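Long-range contacts in putative cytoplasmic protein (Salmonella typhimurium, PDB 2GK3), which is of unknown function but assembles as a hexamer and probably has a fold related to class I glutamine amidotransferases: residues E[179-184]-E[239-244]; E[187-192]-E[205-210]. All coordinates share one frame; numbering follows the deposited sequence.

Overall arrangement
Contact 1 pins the loop ahead of strand 185-194 to the turn that starts helix 242-253, its centre about 19 Å from the centre of the chain. Contact 2 joins strand 185-194 itself to the start of strand 207-215, and its centre lies deeper, about 14 Å from the centre of the chain. Both are partly buried, their centres about 17 Å apart; 179-184 runs almost directly into 187-192, and both segments of contact 2 fall between those of contact 1. Their chemistry differs: contact 1 is made mainly by aromatic rings and a proline, with one indole N-H as the polar link, whereas contact 2 is tied by a tyrosine hydroxyl, amides, a carboxylate and a water.

Contact 1: residues E[179-184]-E[239-244]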
loop_
_atom_site.group_PDB
_atom_site.type_symbol
_atom_site.label_atom_id
_atom_site.label_comp_id
_atom_site.label_asym_id
_atom_site.label_seq_id
_atom_site.Cartn_x
_atom_site.Cartn_y
_atom_site.Cartn_z
ATOM N N GLY E 179 -23.647 14.239 -40.024
ATOM C CA GLY E 179 -25.000 14.295 -39.472
ATOM C C GLY E 179 -25.090 14.499 -37.972
ATOM O O GLY E 179 -26.181 14.735 -37.458
ATOM N N PHE E 180 -23.959 14.409 -37.267
ATOM C CA PHE E 180 -23.938 14.537 -35.802
ATOM C C PHE E 180 -24.171 15.993 -35.447
ATOM O O PHE E 180 -23.837 16.882 -36.237
ATOM C CB PHE E 180 -22.581 14.104 -35.218
ATOM C CG PHE E 180 -22.298 12.611 -35.278
ATOM C CD1 PHE E 180 -23.059 11.742 -36.088
ATOM C CD2 PHE E 180 -21.231 12.084 -34.552
ATOM C CE1 PHE E 180 -22.775 10.362 -36.145
ATOM C CE2 PHE E 180 -20.928 10.716 -34.608
ATOM C CZ PHE E 180 -21.710 9.850 -35.412
ATOM N N SER E 181 -24.717 16.248 -34.262
ATOM C CA SER E 181 -24.981 17.620 -33.826
ATOM C C SER E 181 -24.978 17.682 -32.321
ATOM O O SER E 181 -24.970 16.640 -31.662
ATOM C CB SER E 181 -26.337 18.115 -34.347
ATOM O OG SER E 181 -27.411 17.349 -33.793
ATOM N N ASP E 182 -24.993 18.896 -31.777
ATOM C CA ASP E 182 -25.106 19.104 -30.336
ATOM C C ASP E 182 -24.049 18.295 -29.568
ATOM O O ASP E 182 -24.360 17.473 -28.686
ATOM C CB ASP E 182 -26.536 18.791 -29.860
ATOM C CG ASP E 182 -26.827 19.340 -28.470
ATOM O OD1 ASP E 182 -26.115 20.275 -28.012
ATOM O OD2 ASP E 182 -27.777 18.839 -27.828
ATOM N N TYR E 183 -22.797 18.539 -29.935
ATOM C CA TYR E 183 -21.650 17.873 -29.352
ATOM C C TYR E 183 -21.557 18.080 -27.843
ATOM O O TYR E 183 -21.757 19.193 -27.350
ATOM C CB TYR E 183 -20.366 18.310 -30.055
ATOM C CG TYR E 183 -20.110 17.566 -31.344
ATOM C CD1 TYR E 183 -20.478 18.109 -32.575
ATOM C CD2 TYR E 183 -19.488 16.297 -31.337
ATOM C CE1 TYR E 183 -20.246 17.413 -33.771
ATOM C CE2 TYR E 183 -19.244 15.598 -32.532
ATOM C CZ TYR E 183 -19.625 16.162 -33.735
ATOM O OH TYR E 183 -19.374 15.486 -34.906
ATOM N N PRO E 184 -21.265 16.995 -27.098
ATOM C CA PRO E 184 -21.277 17.077 -25.643
ATOM C C PRO E 184 -20.001 17.640 -25.018
ATOM O O PRO E 184 -19.005 17.872 -25.697
ATOM C CB PRO E 184 -21.472 15.619 -25.203
ATOM C CG PRO E 184 -21.152 14.774 -26.408
ATOM C CD PRO E 184 -20.900 15.653 -27.589
ATOM N N TRP E 239 -25.652 11.020 -25.090
ATOM C CA TRP E 239 -25.666 11.755 -26.344
ATOM C C TRP E 239 -26.208 10.817 -27.439
ATOM O O TRP E 239 -25.795 9.656 -27.514
ATOM C CB TRP E 239 -24.239 12.229 -26.650
ATOM C CG TRP E 239 -24.056 13.097 -27.857
ATOM C CD1 TRP E 239 -24.736 14.230 -28.159
ATOM C CD2 TRP E 239 -23.086 12.916 -28.904
ATOM N NE1 TRP E 239 -24.280 14.755 -29.340
ATOM C CE2 TRP E 239 -23.264 13.973 -29.819
ATOM C CE3 TRP E 239 -22.092 11.955 -29.163
ATOM C CZ2 TRP E 239 -22.477 14.110 -30.975
ATOM C CZ3 TRP E 239 -21.316 12.083 -30.306
ATOM C CH2 TRP E 239 -21.512 13.152 -31.199
ATOM N N PRO E 240 -27.171 11.295 -28.257
ATOM C CA PRO E 240 -27.841 10.479 -29.275
ATOM C C PRO E 240 -26.890 9.827 -30.269
ATOM O O PRO E 240 -27.235 8.821 -30.891
ATOM C CB PRO E 240 -28.715 11.499 -30.008
ATOM C CG PRO E 240 -28.991 12.520 -29.025
ATOM C CD PRO E 240 -27.728 12.657 -28.231
ATOM N N PHE E 241 -25.697 10.393 -30.416
ATOM C CA PHE E 241 -24.741 9.874 -31.396
ATOM C C PHE E 241 -23.576 9.104 -30.771
ATOM O O PHE E 241 -22.591 8.798 -31.444
ATOM C CB PHE E 241 -24.255 11.009 -32.307
ATOM C CG PHE E 241 -25.369 11.706 -33.061
ATOM C CD1 PHE E 241 -26.000 11.082 -34.138
ATOM C CD2 PHE E 241 -25.784 12.988 -32.694
ATOM C CE1 PHE E 241 -27.031 11.724 -34.838
ATOM C CE2 PHE E 241 -26.807 13.639 -33.391
ATOM C CZ PHE E 241 -27.436 13.004 -34.459
ATOM N N TYR E 242 -23.693 8.772 -29.490
ATOM C CA TYR E 242 -22.641 8.021 -28.814
ATOM C C TYR E 242 -22.372 6.707 -29.542
ATOM O O TYR E 242 -21.217 6.392 -29.872
ATOM C CB TYR E 242 -23.030 7.767 -27.368
ATOM C CG TYR E 242 -21.991 7.105 -26.490
ATOM C CD1 TYR E 242 -20.977 7.850 -25.867
ATOM C CD2 TYR E 242 -22.062 5.748 -26.219
ATOM C CE1 TYR E 242 -20.044 7.239 -25.023
ATOM C CE2 TYR E 242 -21.131 5.124 -25.382
ATOM C CZ TYR E 242 -20.130 5.862 -24.783
ATOM O OH TYR E 242 -19.224 5.210 -23.956
ATOM N N THR E 243 -23.446 5.964 -29.818
ATOM C CA THR E 243 -23.333 4.628 -30.397
ATOM C C THR E 243 -22.763 4.708 -31.785
ATOM O O THR E 243 -21.828 3.975 -32.110
ATOM C CB THR E 243 -24.703 3.864 -30.441
ATOM O OG1 THR E 243 -25.147 3.596 -29.105
ATOM C CG2 THR E 243 -24.572 2.546 -31.188
ATOM N N ASP E 244 -23.334 5.595 -32.601
ATOM C CA ASP E 244 -22.919 5.753 -33.998
ATOM C C ASP E 244 -21.473 6.190 -34.111
ATOM O O ASP E 244 -20.784 5.774 -35.029
ATOM C CB ASP E 244 -23.813 6.757 -34.742
ATOM C CG ASP E 244 -25.248 6.272 -34.898
ATOM O OD1 ASP E 244 -25.519 5.055 -34.704
ATOM O OD2 ASP E 244 -26.106 7.123 -35.225
#
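The indole N-H of W239 is directed at two successive carbonyls of 179-184. W239 NE1 lies 3.1 Å from S181 O, with an N-H...O angle of 146°, and the acceptor sits at the edge of the indole close to the ring plane. The second bond, W239 NE1 to D182 O, is shorter at 2.8 Å but weak, bent to 116°. W239 CB points toward 179-184, and CG is anti to the backbone N (chi1 -176°), beside the carbonyl carbon. P184 covers one face of the indole: P184 CD is 3.7 Å from the centroid of the five-membered ring of W239 in a CH-pi contact. F241 CB lies over the opposite face, toward the rim, so the indole is held between proline and phenylalanine. At the far corner of the six-membered ring, W239 CH2 meets F180 CD2 at 3.5 Å and Y183 CE2 at 3.6 Å; the F180 ring stands nearly perpendicular to the indole, while that of Y183 crosses it obliquely.

F180 and F241 run past each other in opposite directions. Their rings are near parallel, but slid so far apart that they barely overlap, and each ring instead receives an aliphatic carbon. F241 CB stands over the centre of the F180 ring, 3.8 Å from its centroid, and F180 CA stands over that of F241 at 3.9 Å. F180 CZ touches D244 CB, in the first turn of the helix, and the F180 side chain also touches L245 and N248. The type I turn W239-Y242, closed by Y242 N to W239 O, leads into that helix with F241 at its N-cap position. F180, Y183, W239 and F241 form an aromatic cluster joining the loop before strand 185-194 to the N-terminal end of helix 242-253.

Contact 2: residues E[187-192]-E[205-210]; sequences LGYNQA and NNDPLL
Y189 and D207 cross at about a right angle, with the hydroxyl of Y189 meeting one carboxylate oxygen. Y189 OH donates to D207 OD2 at a very short 2.5 Å, the exact length doubtful, and OD2 lies at the edge of the phenol ring, near its plane. From the other segment N205 also crosses the tyrosine, its amide plane 74° from the ring, and ND2 donates to Y189 OH at 3.1 Å. The hydroxyl is therefore both donor and acceptor, which would fix its rotation. Q191, extended beyond CG, brings its amide perpendicular to the D207 carboxylate. Q191 NE2 reaches D207 OD2 on the syn side at 2.9 Å, from 32° out of the carboxylate plane, with a weak bond to OD1. OD2 thus takes two donors, which probably stabilise its negative charge.

These side chains bridge strand 185-194 and the beta hairpin of strands 199-204 and 207-215, with N205 in its turn and D207 at the start of its second strand. The touching parts, 189-192 and 205-208, run 52° apart, and no direct backbone hydrogen bond links the two segments. A water instead donates to N190 O and P208 O, both at 2.8 Å, and accepts from A192 N at 2.9 Å. The P208 ring packs its CG against A192 O at 3.3 Å. Strand 158-161, paired antiparallel with 185-194, contributes V159, which both Y189 and Q191 touch.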
loop_
_atom_site.group_PDB
_atom_site.type_symbol
_atom_site.label_atom_id
_atom_site.label_comp_id
_atom_site.label_asym_id
_atom_site.label_seq_id
_atom_site.Cartn_x
_atom_site.Cartn_y
_atom_site.Cartn_z
ATOM N N LEU E 187 -14.605 16.263 -19.670
ATOM C CA LEU E 187 -13.960 16.841 -18.492
ATOM C C LEU E 187 -12.425 16.733 -18.541
ATOM O O LEU E 187 -11.723 17.015 -17.564
ATOM C CB LEU E 187 -14.578 16.255 -17.215
ATOM C CG LEU E 187 -15.762 16.994 -16.526
ATOM C CD1 LEU E 187 -16.622 17.888 -17.409
ATOM C CD2 LEU E 187 -16.649 16.063 -15.776
ATOM N N GLY E 188 -11.909 16.355 -19.708
ATOM C CA GLY E 188 -10.486 16.096 -19.851
ATOM C C GLY E 188 -10.160 15.275 -21.076
ATOM O O GLY E 188 -11.050 14.706 -21.705
ATOM N N TYR E 189 -8.872 15.240 -21.420
ATOM C CA TYR E 189 -8.384 14.511 -22.583
ATOM C C TYR E 189 -6.866 14.377 -22.519
ATOM O O TYR E 189 -6.208 15.094 -21.753
ATOM C CB TYR E 189 -8.828 15.186 -23.900
ATOM C CG TYR E 189 -8.260 16.587 -24.131
ATOM C CD1 TYR E 189 -7.159 16.778 -24.967
ATOM C CD2 TYR E 189 -8.844 17.706 -23.538
ATOM C CE1 TYR E 189 -6.643 18.050 -25.209
ATOM C CE2 TYR E 189 -8.345 18.992 -23.770
ATOM C CZ TYR E 189 -7.240 19.159 -24.607
ATOM O OH TYR E 189 -6.719 20.418 -24.822
ATOM N N ASN E 190 -6.334 13.443 -23.308
ATOM C CA ASN E 190 -4.897 13.324 -23.542
ATOM C C ASN E 190 -4.495 14.243 -24.691
ATOM O O ASN E 190 -5.070 14.166 -25.790
ATOM C CB ASN E 190 -4.520 11.890 -23.901
ATOM C CG ASN E 190 -4.745 10.913 -22.765
ATOM O OD1 ASN E 190 -5.731 10.176 -22.766
ATOM N ND2 ASN E 190 -3.838 10.892 -21.800
ATOM N N GLN E 191 -3.518 15.114 -24.438
ATOM C CA GLN E 191 -3.037 16.040 -25.463
ATOM C C GLN E 191 -2.013 15.397 -26.378
ATOM O O GLN E 191 -0.980 14.926 -25.934
ATOM C CB GLN E 191 -2.410 17.284 -24.836
ATOM C CG GLN E 191 -1.985 18.333 -25.868
ATOM C CD GLN E 191 -1.533 19.612 -25.225
ATOM O OE1 GLN E 191 -0.579 19.630 -24.454
ATOM N NE2 GLN E 191 -2.226 20.693 -25.523
ATOM N N ALA E 192 -2.296 15.393 -27.670
ATOM C CA ALA E 192 -1.343 14.863 -28.638
ATOM C C ALA E 192 -1.314 15.789 -29.871
ATOM O O ALA E 192 -2.109 16.710 -29.977
ATOM C CB ALA E 192 -1.691 13.429 -29.012
ATOM N N ASN E 205 -10.765 21.909 -27.277
ATOM C CA ASN E 205 -9.839 22.975 -26.818
ATOM C C ASN E 205 -8.792 23.274 -27.898
ATOM O O ASN E 205 -7.627 23.577 -27.616
ATOM C CB ASN E 205 -9.175 22.546 -25.504
ATOM C CG ASN E 205 -8.440 23.677 -24.800
ATOM O OD1 ASN E 205 -8.821 24.853 -24.896
ATOM N ND2 ASN E 205 -7.380 23.313 -24.053
ATOM N N ASN E 206 -9.228 23.153 -29.149
ATOM C CA ASN E 206 -8.366 23.288 -30.317
ATOM C C ASN E 206 -7.275 22.205 -30.469
ATOM O O ASN E 206 -6.478 22.262 -31.403
ATOM C CB ASN E 206 -7.792 24.720 -30.430
ATOM C CG ASN E 206 -8.894 25.788 -30.495
ATOM O OD1 ASN E 206 -9.797 25.724 -31.330
ATOM N ND2 ASN E 206 -8.828 26.754 -29.599
ATOM N N ASP E 207 -7.249 21.215 -29.577
ATOM C CA ASP E 207 -6.333 20.072 -29.750
ATOM C C ASP E 207 -7.080 18.970 -30.509
ATOM O O ASP E 207 -8.305 18.953 -30.513
ATOM C CB ASP E 207 -5.848 19.525 -28.409
ATOM C CG ASP E 207 -4.797 20.399 -27.748
ATOM O OD1 ASP E 207 -3.818 20.814 -28.415
ATOM O OD2 ASP E 207 -4.939 20.638 -26.528
ATOM N N PRO E 208 -6.346 18.050 -31.161
ATOM C CA PRO E 208 -7.096 16.987 -31.847
ATOM C C PRO E 208 -7.882 16.131 -30.841
ATOM O O PRO E 208 -7.432 15.948 -29.684
ATOM C CB PRO E 208 -6.007 16.157 -32.538
ATOM C CG PRO E 208 -4.734 16.571 -31.959
ATOM C CD PRO E 208 -4.885 17.901 -31.306
ATOM N N LEU E 209 -9.053 15.651 -31.270
ATOM C CA LEU E 209 -9.862 14.735 -30.452
ATOM C C LEU E 209 -10.106 13.394 -31.162
ATOM O O LEU E 209 -9.930 12.323 -30.568
ATOM C CB LEU E 209 -11.191 15.381 -30.023
ATOM C CG LEU E 209 -12.227 14.497 -29.304
ATOM C CD1 LEU E 209 -11.701 13.962 -27.979
ATOM C CD2 LEU E 209 -13.539 15.251 -29.077
ATOM N N LEU E 210 -10.533 13.459 -32.420
ATOM C CA LEU E 210 -10.697 12.255 -33.232
ATOM C C LEU E 210 -9.801 12.340 -34.454
ATOM O O LEU E 210 -9.918 13.278 -35.233
ATOM C CB LEU E 210 -12.168 12.055 -33.629
ATOM C CG LEU E 210 -12.547 10.770 -34.371
ATOM C CD1 LEU E 210 -12.214 9.467 -33.575
ATOM C CD2 LEU E 210 -14.021 10.814 -34.766
HETATM O O HOH W 1 -5.110 15.851 -28.039
#